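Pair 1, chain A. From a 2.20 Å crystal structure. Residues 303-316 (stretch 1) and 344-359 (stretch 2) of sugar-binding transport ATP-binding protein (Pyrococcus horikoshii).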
# COMPACT_ATOMS: atom_id res chain seq x y z
N HIS A 303 -12.51 22.73 -9.40
CA HIS A 303 -13.87 22.19 -9.33
C HIS A 303 -14.18 21.35 -10.57
O HIS A 303 -13.39 21.32 -11.52
CB HIS A 303 -14.89 23.32 -9.21
CG HIS A 303 -15.98 23.05 -8.22
ND1 HIS A 303 -16.72 21.89 -8.23
CD2 HIS A 303 -16.44 23.79 -7.19
CE1 HIS A 303 -17.59 21.92 -7.24
NE2 HIS A 303 -17.45 23.06 -6.59
N MET A 304 -15.31 20.66 -10.55
CA MET A 304 -15.73 19.83 -11.68
C MET A 304 -16.63 20.60 -12.64
O MET A 304 -17.67 21.12 -12.23
CB MET A 304 -16.46 18.58 -11.16
CG MET A 304 -15.58 17.66 -10.33
SD MET A 304 -16.52 16.32 -9.56
CE MET A 304 -17.25 17.22 -8.20
N LYS A 305 -16.24 20.67 -13.91
CA LYS A 305 -17.02 21.38 -14.91
C LYS A 305 -18.42 20.78 -15.09
O LYS A 305 -19.42 21.47 -14.93
CB LYS A 305 -16.31 21.37 -16.26
CG LYS A 305 -14.93 22.02 -16.28
CD LYS A 305 -14.29 21.82 -17.66
CE LYS A 305 -12.85 22.28 -17.72
NZ LYS A 305 -12.24 21.89 -19.03
N ARG A 306 -18.47 19.49 -15.43
CA ARG A 306 -19.74 18.80 -15.64
C ARG A 306 -19.88 17.68 -14.61
O ARG A 306 -18.96 16.89 -14.42
CB ARG A 306 -19.78 18.23 -17.06
CG ARG A 306 -19.32 19.25 -18.10
CD ARG A 306 -19.52 18.76 -19.53
NE ARG A 306 -18.85 17.49 -19.77
CZ ARG A 306 -18.94 16.80 -20.90
NH1 ARG A 306 -19.69 17.26 -21.90
NH2 ARG A 306 -18.31 15.65 -21.03
N THR A 307 -21.04 17.59 -13.97
CA THR A 307 -21.24 16.58 -12.93
C THR A 307 -22.57 15.86 -12.91
O THR A 307 -23.53 16.23 -13.58
CB THR A 307 -21.07 17.21 -11.55
OG1 THR A 307 -22.06 18.24 -11.40
CG2 THR A 307 -19.68 17.81 -11.38
N ALA A 308 -22.61 14.80 -12.10
CA ALA A 308 -23.80 13.99 -11.91
C ALA A 308 -23.92 13.76 -10.41
O ALA A 308 -22.92 13.55 -9.72
CB ALA A 308 -23.67 12.68 -12.64
N ARG A 309 -25.15 13.84 -9.90
CA ARG A 309 -25.43 13.64 -8.48
C ARG A 309 -26.19 12.33 -8.25
O ARG A 309 -26.89 11.84 -9.14
CB ARG A 309 -26.28 14.81 -7.95
CG ARG A 309 -25.53 15.94 -7.26
CD ARG A 309 -24.80 16.88 -8.22
NE ARG A 309 -24.21 18.00 -7.49
CZ ARG A 309 -23.39 18.92 -8.01
NH1 ARG A 309 -23.06 18.86 -9.29
NH2 ARG A 309 -22.91 19.89 -7.26
N LEU A 310 -26.05 11.76 -7.05
CA LEU A 310 -26.75 10.53 -6.66
C LEU A 310 -26.70 10.44 -5.15
O LEU A 310 -25.63 10.27 -4.57
CB LEU A 310 -26.08 9.28 -7.24
CG LEU A 310 -25.53 9.23 -8.67
CD1 LEU A 310 -24.16 9.87 -8.72
CD2 LEU A 310 -25.42 7.78 -9.12
N ILE A 311 -27.85 10.56 -4.50
CA ILE A 311 -27.88 10.49 -3.05
C ILE A 311 -27.79 9.04 -2.59
O ILE A 311 -28.43 8.15 -3.15
CB ILE A 311 -29.17 11.14 -2.47
CG1 ILE A 311 -29.08 12.66 -2.66
CG2 ILE A 311 -29.33 10.78 -1.00
CD1 ILE A 311 -30.22 13.45 -2.03
N GLY A 312 -26.97 8.79 -1.57
CA GLY A 312 -26.82 7.45 -1.08
C GLY A 312 -26.41 7.43 0.37
O GLY A 312 -26.08 8.47 0.94
N LYS A 313 -26.43 6.25 0.98
CA LYS A 313 -26.04 6.12 2.38
C LYS A 313 -24.66 5.50 2.49
O LYS A 313 -24.31 4.59 1.73
CB LYS A 313 -27.04 5.24 3.15
CG LYS A 313 -28.36 5.94 3.47
CD LYS A 313 -29.27 5.06 4.30
CE LYS A 313 -30.57 5.78 4.65
NZ LYS A 313 -31.46 4.91 5.47
N VAL A 314 -23.89 6.02 3.43
CA VAL A 314 -22.55 5.53 3.69
C VAL A 314 -22.65 4.19 4.39
O VAL A 314 -23.23 4.10 5.47
CB VAL A 314 -21.77 6.47 4.61
CG1 VAL A 314 -20.40 5.90 4.89
CG2 VAL A 314 -21.67 7.85 3.98
N ASP A 315 -22.09 3.15 3.79
CA ASP A 315 -22.10 1.82 4.36
C ASP A 315 -20.89 1.56 5.27
O ASP A 315 -20.97 0.79 6.23
CB ASP A 315 -22.12 0.79 3.24
CG ASP A 315 -22.22 -0.62 3.76
OD1 ASP A 315 -23.25 -0.95 4.38
OD2 ASP A 315 -21.27 -1.39 3.53
N PHE A 316 -19.76 2.18 4.95
CA PHE A 316 -18.55 2.00 5.75
C PHE A 316 -17.52 3.07 5.43
O PHE A 316 -17.50 3.63 4.32
CB PHE A 316 -17.94 0.63 5.49
CG PHE A 316 -16.80 0.28 6.41
CD1 PHE A 316 -17.04 -0.02 7.76
CD2 PHE A 316 -15.49 0.23 5.94
CE1 PHE A 316 -16.00 -0.38 8.62
CE2 PHE A 316 -14.43 -0.13 6.79
CZ PHE A 316 -14.69 -0.43 8.13
N PRO A 344 -13.85 11.18 9.05
CA PRO A 344 -14.50 9.99 9.62
C PRO A 344 -16.03 9.99 9.72
O PRO A 344 -16.57 9.45 10.68
CB PRO A 344 -13.86 9.87 11.00
CG PRO A 344 -12.52 10.50 10.81
CD PRO A 344 -12.86 11.72 10.00
N ILE A 345 -16.71 10.59 8.74
CA ILE A 345 -18.17 10.62 8.75
C ILE A 345 -18.66 9.23 9.15
O ILE A 345 -18.03 8.23 8.83
CB ILE A 345 -18.75 11.01 7.37
CG1 ILE A 345 -18.58 9.86 6.38
CG2 ILE A 345 -18.04 12.23 6.84
CD1 ILE A 345 -19.26 10.12 5.06
N GLU A 346 -19.79 9.18 9.84
CA GLU A 346 -20.32 7.90 10.31
C GLU A 346 -21.27 7.16 9.39
O GLU A 346 -22.02 7.76 8.63
CB GLU A 346 -21.00 8.09 11.67
CG GLU A 346 -20.05 7.99 12.86
CD GLU A 346 -20.76 8.18 14.18
OE1 GLU A 346 -21.80 7.53 14.40
OE2 GLU A 346 -20.28 8.99 15.00
N PRO A 347 -21.24 5.82 9.46
CA PRO A 347 -22.08 4.93 8.65
C PRO A 347 -23.55 5.24 8.90
O PRO A 347 -23.92 5.68 9.99
CB PRO A 347 -21.70 3.54 9.15
CG PRO A 347 -20.28 3.71 9.58
CD PRO A 347 -20.32 5.03 10.30
N GLY A 348 -24.37 5.00 7.89
CA GLY A 348 -25.80 5.26 8.01
C GLY A 348 -26.18 6.64 7.49
O GLY A 348 -27.29 6.84 7.01
N ARG A 349 -25.26 7.59 7.60
CA ARG A 349 -25.56 8.93 7.12
C ARG A 349 -25.70 8.91 5.61
O ARG A 349 -25.08 8.10 4.92
CB ARG A 349 -24.47 9.92 7.54
CG ARG A 349 -23.44 10.23 6.47
CD ARG A 349 -23.16 11.73 6.39
NE ARG A 349 -22.61 12.27 7.64
CZ ARG A 349 -22.17 13.52 7.79
NH1 ARG A 349 -22.23 14.38 6.77
NH2 ARG A 349 -21.67 13.92 8.95
N GLU A 350 -26.52 9.81 5.09
CA GLU A 350 -26.77 9.91 3.66
C GLU A 350 -25.85 11.00 3.10
O GLU A 350 -25.56 11.98 3.79
CB GLU A 350 -28.23 10.27 3.42
CG GLU A 350 -28.88 9.55 2.27
CD GLU A 350 -30.37 9.80 2.20
OE1 GLU A 350 -30.77 10.98 2.09
OE2 GLU A 350 -31.14 8.81 2.27
N VAL A 351 -25.39 10.83 1.87
CA VAL A 351 -24.50 11.80 1.24
C VAL A 351 -24.84 12.01 -0.23
O VAL A 351 -25.36 11.11 -0.89
CB VAL A 351 -23.01 11.34 1.32
CG1 VAL A 351 -22.58 11.23 2.77
CG2 VAL A 351 -22.83 10.00 0.61
N LYS A 352 -24.57 13.21 -0.74
CA LYS A 352 -24.82 13.50 -2.15
C LYS A 352 -23.50 13.24 -2.84
O LYS A 352 -22.57 14.04 -2.74
CB LYS A 352 -25.21 14.97 -2.37
CG LYS A 352 -26.67 15.29 -2.16
CD LYS A 352 -26.93 16.79 -2.32
CE LYS A 352 -28.34 17.17 -1.87
NZ LYS A 352 -28.53 18.66 -1.78
N VAL A 353 -23.40 12.12 -3.53
CA VAL A 353 -22.17 11.78 -4.23
C VAL A 353 -22.13 12.52 -5.56
O VAL A 353 -23.07 12.45 -6.35
CB VAL A 353 -22.08 10.27 -4.48
CG1 VAL A 353 -20.81 9.97 -5.24
CG2 VAL A 353 -22.09 9.52 -3.14
N ILE A 354 -21.03 13.22 -5.81
CA ILE A 354 -20.86 13.98 -7.04
C ILE A 354 -19.81 13.33 -7.94
O ILE A 354 -18.64 13.25 -7.56
CB ILE A 354 -20.41 15.42 -6.75
CG1 ILE A 354 -21.26 16.02 -5.63
CG2 ILE A 354 -20.56 16.27 -7.99
CD1 ILE A 354 -20.93 17.47 -5.31
N MET A 355 -20.23 12.87 -9.12
CA MET A 355 -19.35 12.24 -10.09
C MET A 355 -18.84 13.24 -11.15
O MET A 355 -19.61 14.07 -11.66
CB MET A 355 -20.07 11.11 -10.84
CG MET A 355 -20.81 10.11 -9.97
SD MET A 355 -21.34 8.65 -10.91
CE MET A 355 -21.55 9.36 -12.55
N ASP A 356 -17.56 13.14 -11.48
CA ASP A 356 -16.98 14.01 -12.51
C ASP A 356 -17.22 13.32 -13.85
O ASP A 356 -16.52 12.37 -14.21
CB ASP A 356 -15.47 14.20 -12.30
CG ASP A 356 -14.87 15.23 -13.27
OD1 ASP A 356 -15.43 15.44 -14.37
OD2 ASP A 356 -13.84 15.84 -12.92
N LEU A 357 -18.21 13.82 -14.58
CA LEU A 357 -18.59 13.27 -15.87
C LEU A 357 -17.47 13.21 -16.90
O LEU A 357 -17.50 12.37 -17.81
CB LEU A 357 -19.78 14.08 -16.43
CG LEU A 357 -21.16 13.40 -16.38
CD1 LEU A 357 -21.25 12.44 -15.21
CD2 LEU A 357 -22.24 14.46 -16.29
N ASP A 358 -16.48 14.08 -16.77
CA ASP A 358 -15.37 14.09 -17.70
C ASP A 358 -14.35 12.98 -17.41
O ASP A 358 -13.47 12.72 -18.23
CB ASP A 358 -14.69 15.46 -17.69
CG ASP A 358 -15.52 16.53 -18.40
OD1 ASP A 358 -15.50 17.69 -17.95
OD2 ASP A 358 -16.18 16.20 -19.42
N MET A 359 -14.49 12.33 -16.26
CA MET A 359 -13.58 11.25 -15.87
C MET A 359 -14.27 9.89 -15.94
O MET A 359 -13.76 8.90 -15.41
CB MET A 359 -13.06 11.47 -14.44
CG MET A 359 -12.27 12.75 -14.23
SD MET A 359 -10.88 12.93 -15.37
CE MET A 359 -9.65 12.08 -14.56
O HOH W 1 -15.68 18.04 -15.43

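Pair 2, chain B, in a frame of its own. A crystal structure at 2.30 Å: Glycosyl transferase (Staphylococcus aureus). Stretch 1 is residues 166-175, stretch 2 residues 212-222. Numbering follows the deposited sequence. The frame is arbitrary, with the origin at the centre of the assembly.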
# COMPACT_ATOMS: atom_id res chain seq x y z
N HIS B 166 12.76 -3.42 4.69
CA HIS B 166 13.32 -4.04 3.49
C HIS B 166 12.45 -5.16 2.95
O HIS B 166 12.81 -5.79 1.95
CB HIS B 166 14.74 -4.54 3.78
CG HIS B 166 15.64 -3.48 4.32
ND1 HIS B 166 16.09 -2.42 3.56
CD2 HIS B 166 16.17 -3.30 5.56
CE1 HIS B 166 16.86 -1.64 4.30
NE2 HIS B 166 16.93 -2.15 5.51
N TYR B 167 11.31 -5.42 3.58
CA TYR B 167 10.38 -6.44 3.12
C TYR B 167 8.97 -5.86 3.13
O TYR B 167 8.71 -4.83 3.77
CB TYR B 167 10.44 -7.70 4.00
CG TYR B 167 10.26 -7.42 5.48
CD1 TYR B 167 9.01 -7.52 6.07
CD2 TYR B 167 11.34 -7.05 6.27
CE1 TYR B 167 8.83 -7.25 7.41
CE2 TYR B 167 11.17 -6.79 7.62
CZ TYR B 167 9.92 -6.89 8.19
OH TYR B 167 9.74 -6.63 9.53
N ASP B 168 8.07 -6.51 2.42
CA ASP B 168 6.66 -6.16 2.41
C ASP B 168 5.85 -7.28 3.04
O ASP B 168 6.25 -8.45 2.99
CB ASP B 168 6.15 -5.88 1.00
CG ASP B 168 6.90 -4.77 0.30
OD1 ASP B 168 7.53 -3.94 1.00
OD2 ASP B 168 6.86 -4.71 -0.94
N VAL B 169 4.72 -6.92 3.64
CA VAL B 169 3.83 -7.89 4.27
C VAL B 169 2.40 -7.60 3.82
O VAL B 169 2.01 -6.44 3.65
CB VAL B 169 3.94 -7.88 5.81
CG1 VAL B 169 5.38 -8.06 6.26
CG2 VAL B 169 3.35 -6.61 6.40
N ARG B 170 1.64 -8.67 3.61
CA ARG B 170 0.21 -8.58 3.35
C ARG B 170 -0.48 -9.66 4.16
O ARG B 170 0.13 -10.68 4.50
CB ARG B 170 -0.14 -8.76 1.86
CG ARG B 170 0.54 -7.79 0.92
CD ARG B 170 -0.12 -7.81 -0.45
NE ARG B 170 0.14 -9.04 -1.20
CZ ARG B 170 -0.42 -9.32 -2.38
NH1 ARG B 170 -1.28 -8.46 -2.92
NH2 ARG B 170 -0.14 -10.45 -3.01
N LEU B 171 -1.75 -9.44 4.48
CA LEU B 171 -2.56 -10.46 5.13
C LEU B 171 -3.26 -11.28 4.05
O LEU B 171 -3.89 -10.72 3.15
CB LEU B 171 -3.58 -9.83 6.08
CG LEU B 171 -4.26 -10.82 7.02
CD1 LEU B 171 -3.20 -11.57 7.80
CD2 LEU B 171 -5.19 -10.11 7.97
N LYS B 172 -3.14 -12.60 4.15
CA LYS B 172 -3.67 -13.49 3.12
C LYS B 172 -4.78 -14.35 3.70
O LYS B 172 -4.59 -15.02 4.72
CB LYS B 172 -2.56 -14.38 2.56
CG LYS B 172 -3.01 -15.33 1.47
CD LYS B 172 -1.83 -16.15 0.98
CE LYS B 172 -2.23 -17.10 -0.12
NZ LYS B 172 -1.06 -17.92 -0.51
N LEU B 173 -5.93 -14.32 3.04
CA LEU B 173 -7.00 -15.28 3.29
C LEU B 173 -6.95 -16.31 2.17
O LEU B 173 -7.00 -15.95 0.99
CB LEU B 173 -8.37 -14.59 3.33
CG LEU B 173 -8.55 -13.45 4.34
CD1 LEU B 173 -9.99 -12.93 4.34
CD2 LEU B 173 -8.14 -13.90 5.74
N HIS B 174 -6.82 -17.58 2.53
CA HIS B 174 -6.68 -18.67 1.57
C HIS B 174 -7.78 -19.67 1.85
O HIS B 174 -7.88 -20.18 2.97
CB HIS B 174 -5.29 -19.31 1.68
CG HIS B 174 -4.77 -19.86 0.38
ND1 HIS B 174 -3.55 -20.51 0.30
CD2 HIS B 174 -5.28 -19.86 -0.87
CE1 HIS B 174 -3.34 -20.88 -0.96
NE2 HIS B 174 -4.38 -20.50 -1.68
N SER B 175 -8.62 -19.94 0.85
CA SER B 175 -9.67 -20.94 1.05
C SER B 175 -9.03 -22.30 1.29
O SER B 175 -7.91 -22.57 0.85
CB SER B 175 -10.61 -20.99 -0.17
OG SER B 175 -9.95 -21.43 -1.34
N ILE B 212 -14.51 -21.97 4.28
CA ILE B 212 -13.35 -21.95 5.16
C ILE B 212 -12.28 -21.06 4.55
O ILE B 212 -11.83 -21.30 3.42
CB ILE B 212 -12.81 -23.37 5.41
CG1 ILE B 212 -13.89 -24.25 6.04
CG2 ILE B 212 -11.59 -23.30 6.31
CD1 ILE B 212 -13.50 -25.73 6.12
N TRP B 213 -11.86 -20.04 5.30
CA TRP B 213 -10.80 -19.12 4.90
C TRP B 213 -9.71 -19.18 5.96
O TRP B 213 -9.94 -18.78 7.11
CB TRP B 213 -11.34 -17.70 4.73
CG TRP B 213 -12.38 -17.57 3.65
CD1 TRP B 213 -13.73 -17.72 3.80
CD2 TRP B 213 -12.17 -17.26 2.27
NE1 TRP B 213 -14.37 -17.52 2.60
CE2 TRP B 213 -13.43 -17.24 1.64
CE3 TRP B 213 -11.03 -17.00 1.50
CZ2 TRP B 213 -13.58 -16.97 0.29
CZ3 TRP B 213 -11.19 -16.74 0.14
CH2 TRP B 213 -12.45 -16.72 -0.45
N ASP B 214 -8.54 -19.68 5.58
CA ASP B 214 -7.42 -19.77 6.51
C ASP B 214 -6.57 -18.51 6.42
O ASP B 214 -6.43 -17.92 5.34
CB ASP B 214 -6.58 -21.02 6.23
CG ASP B 214 -7.42 -22.31 6.23
OD1 ASP B 214 -7.99 -22.62 7.30
OD2 ASP B 214 -7.44 -23.03 5.22
N VAL B 215 -6.03 -18.08 7.55
CA VAL B 215 -5.30 -16.81 7.65
C VAL B 215 -3.81 -17.08 7.53
O VAL B 215 -3.25 -17.89 8.29
CB VAL B 215 -5.63 -16.07 8.95
CG1 VAL B 215 -4.99 -14.69 8.97
CG2 VAL B 215 -7.14 -15.96 9.14
N PHE B 216 -3.16 -16.42 6.57
CA PHE B 216 -1.72 -16.43 6.41
C PHE B 216 -1.18 -15.01 6.46
O PHE B 216 -1.90 -14.04 6.18
CB PHE B 216 -1.29 -17.07 5.07
CG PHE B 216 -1.60 -18.53 4.95
CD1 PHE B 216 -2.89 -18.97 4.73
CD2 PHE B 216 -0.58 -19.48 5.01
CE1 PHE B 216 -3.17 -20.32 4.59
CE2 PHE B 216 -0.86 -20.83 4.87
CZ PHE B 216 -2.15 -21.25 4.66
N LEU B 217 0.10 -14.88 6.80
CA LEU B 217 0.85 -13.65 6.60
C LEU B 217 1.86 -13.89 5.49
O LEU B 217 2.71 -14.77 5.60
CB LEU B 217 1.57 -13.21 7.87
CG LEU B 217 2.36 -11.91 7.68
CD1 LEU B 217 1.43 -10.72 7.60
CD2 LEU B 217 3.40 -11.71 8.77
N GLU B 218 1.75 -13.11 4.41
CA GLU B 218 2.70 -13.17 3.32
C GLU B 218 3.80 -12.14 3.55
O GLU B 218 3.51 -10.99 3.86
CB GLU B 218 2.01 -12.91 1.98
CG GLU B 218 2.95 -12.93 0.79
CD GLU B 218 2.41 -12.17 -0.41
OE1 GLU B 218 1.69 -12.78 -1.23
OE2 GLU B 218 2.68 -10.96 -0.51
N VAL B 219 5.05 -12.58 3.42
CA VAL B 219 6.22 -11.73 3.62
C VAL B 219 7.10 -11.85 2.38
O VAL B 219 7.62 -12.93 2.09
CB VAL B 219 7.02 -12.13 4.87
CG1 VAL B 219 8.32 -11.34 4.95
CG2 VAL B 219 6.18 -11.91 6.12
N GLN B 220 7.26 -10.74 1.65
CA GLN B 220 7.94 -10.74 0.37
C GLN B 220 9.26 -9.98 0.48
O GLN B 220 9.29 -8.87 1.01
CB GLN B 220 7.06 -10.13 -0.72
CG GLN B 220 7.76 -9.96 -2.05
CD GLN B 220 6.83 -10.20 -3.23
OE1 GLN B 220 7.23 -10.77 -4.25
NE2 GLN B 220 5.58 -9.79 -3.09
N ILE B 221 10.32 -10.59 -0.02
CA ILE B 221 11.66 -9.99 -0.04
C ILE B 221 12.10 -9.98 -1.50
O ILE B 221 12.67 -10.95 -2.00
CB ILE B 221 12.65 -10.75 0.84
CG1 ILE B 221 12.12 -10.86 2.27
CG2 ILE B 221 14.04 -10.11 0.76
CD1 ILE B 221 12.93 -11.80 3.15
N GLY B 222 11.85 -8.87 -2.19
CA GLY B 222 12.09 -8.84 -3.62
C GLY B 222 11.11 -9.73 -4.36
O GLY B 222 10.03 -9.28 -4.75
O HOH W 2 1.42 -15.69 -0.48
O HOH W 3 -5.70 -22.66 2.80

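Pair 1 and pair 2 are both two antiparallel strands joined edge to edge. The central backbones superpose with an RMSD of 0.5 Å. The strand directions make an angle of 135° in pair 1 and 145° in pair 2.

The register is the same. A:Ala308 falls on B:Asp168 and A:Met355 on B:Gln220, and both couples are hydrogen-bonded pairs. In pair 1, A:Met355 N donates to A:Ala308 O at 2.8 Å. In pair 2, B:Gln220 N donates to B:Asp168 O, also at 2.8 Å. The next such couple is A:Leu310 with A:Val353, matched by B:Arg170 with B:Glu218. A:Gly312 with A:Val351 then matches B:Lys172 with B:Phe216. These bonds use main-chain atoms alone, so the ladder tolerates very different side chains.

The face that carries A:Ala308, A:Leu310, A:Val351, A:Val353 and A:Met355 is apolar in pair 1. A:Leu310 CD1 packs on A:Met355 CG at 3.6 Å, and A:Ala308 CB lies 3.9 Å from A:Met355 CE. The matching face of pair 2 is largely polar. At the positions of A:Leu310 and A:Val353 it has a salt bridge, with B:Arg170 NE 3.3 Å from B:Glu218 OE2. The carboxylate lies at the edge of the guanidinium, near its plane. Water 2 donates to B:Glu218 OE1 at 3.0 Å and accepts a weak bond from B:Lys172 NZ at 3.3 Å.

A:Gly312 has no side chain to set beside A:Val351. Its counterpart B:Lys172 starts beside B:Phe216, with B:Lys172 CB 3.9 Å from B:Phe216 CB, and its fully extended side chain then leads away. B:His174, at the position of A:Val314, turns its ring edge toward the face of B:Phe216. The ring centroids are 5.9 Å apart. A:Val314 instead packs its CG2 against A:Val351 CG1 at 3.7 Å.

The other face reverses the contrast. Pair 1 sets several charged side chains there, among them A:Arg309, A:Lys313, A:Glu350 and A:Lys352. A:Ile354 CD1 lies over one face of the A:Arg309 guanidinium, 3.7 Å from A:Arg309 NH2, and A:Ile311 CG1 meets A:Lys352 CG at 3.6 Å. Pair 2 fills the matching positions with buried aliphatic residues. B:Val169 CG1 touches B:Val219 CG2 at 3.9 Å, and B:Leu171 CD1 reaches B:Val215 CG1 at 3.8 Å. A:Ile354 and B:Val219 superpose closely, their side-chain centres 0.6 Å apart, yet one meets an arginine and the other a valine.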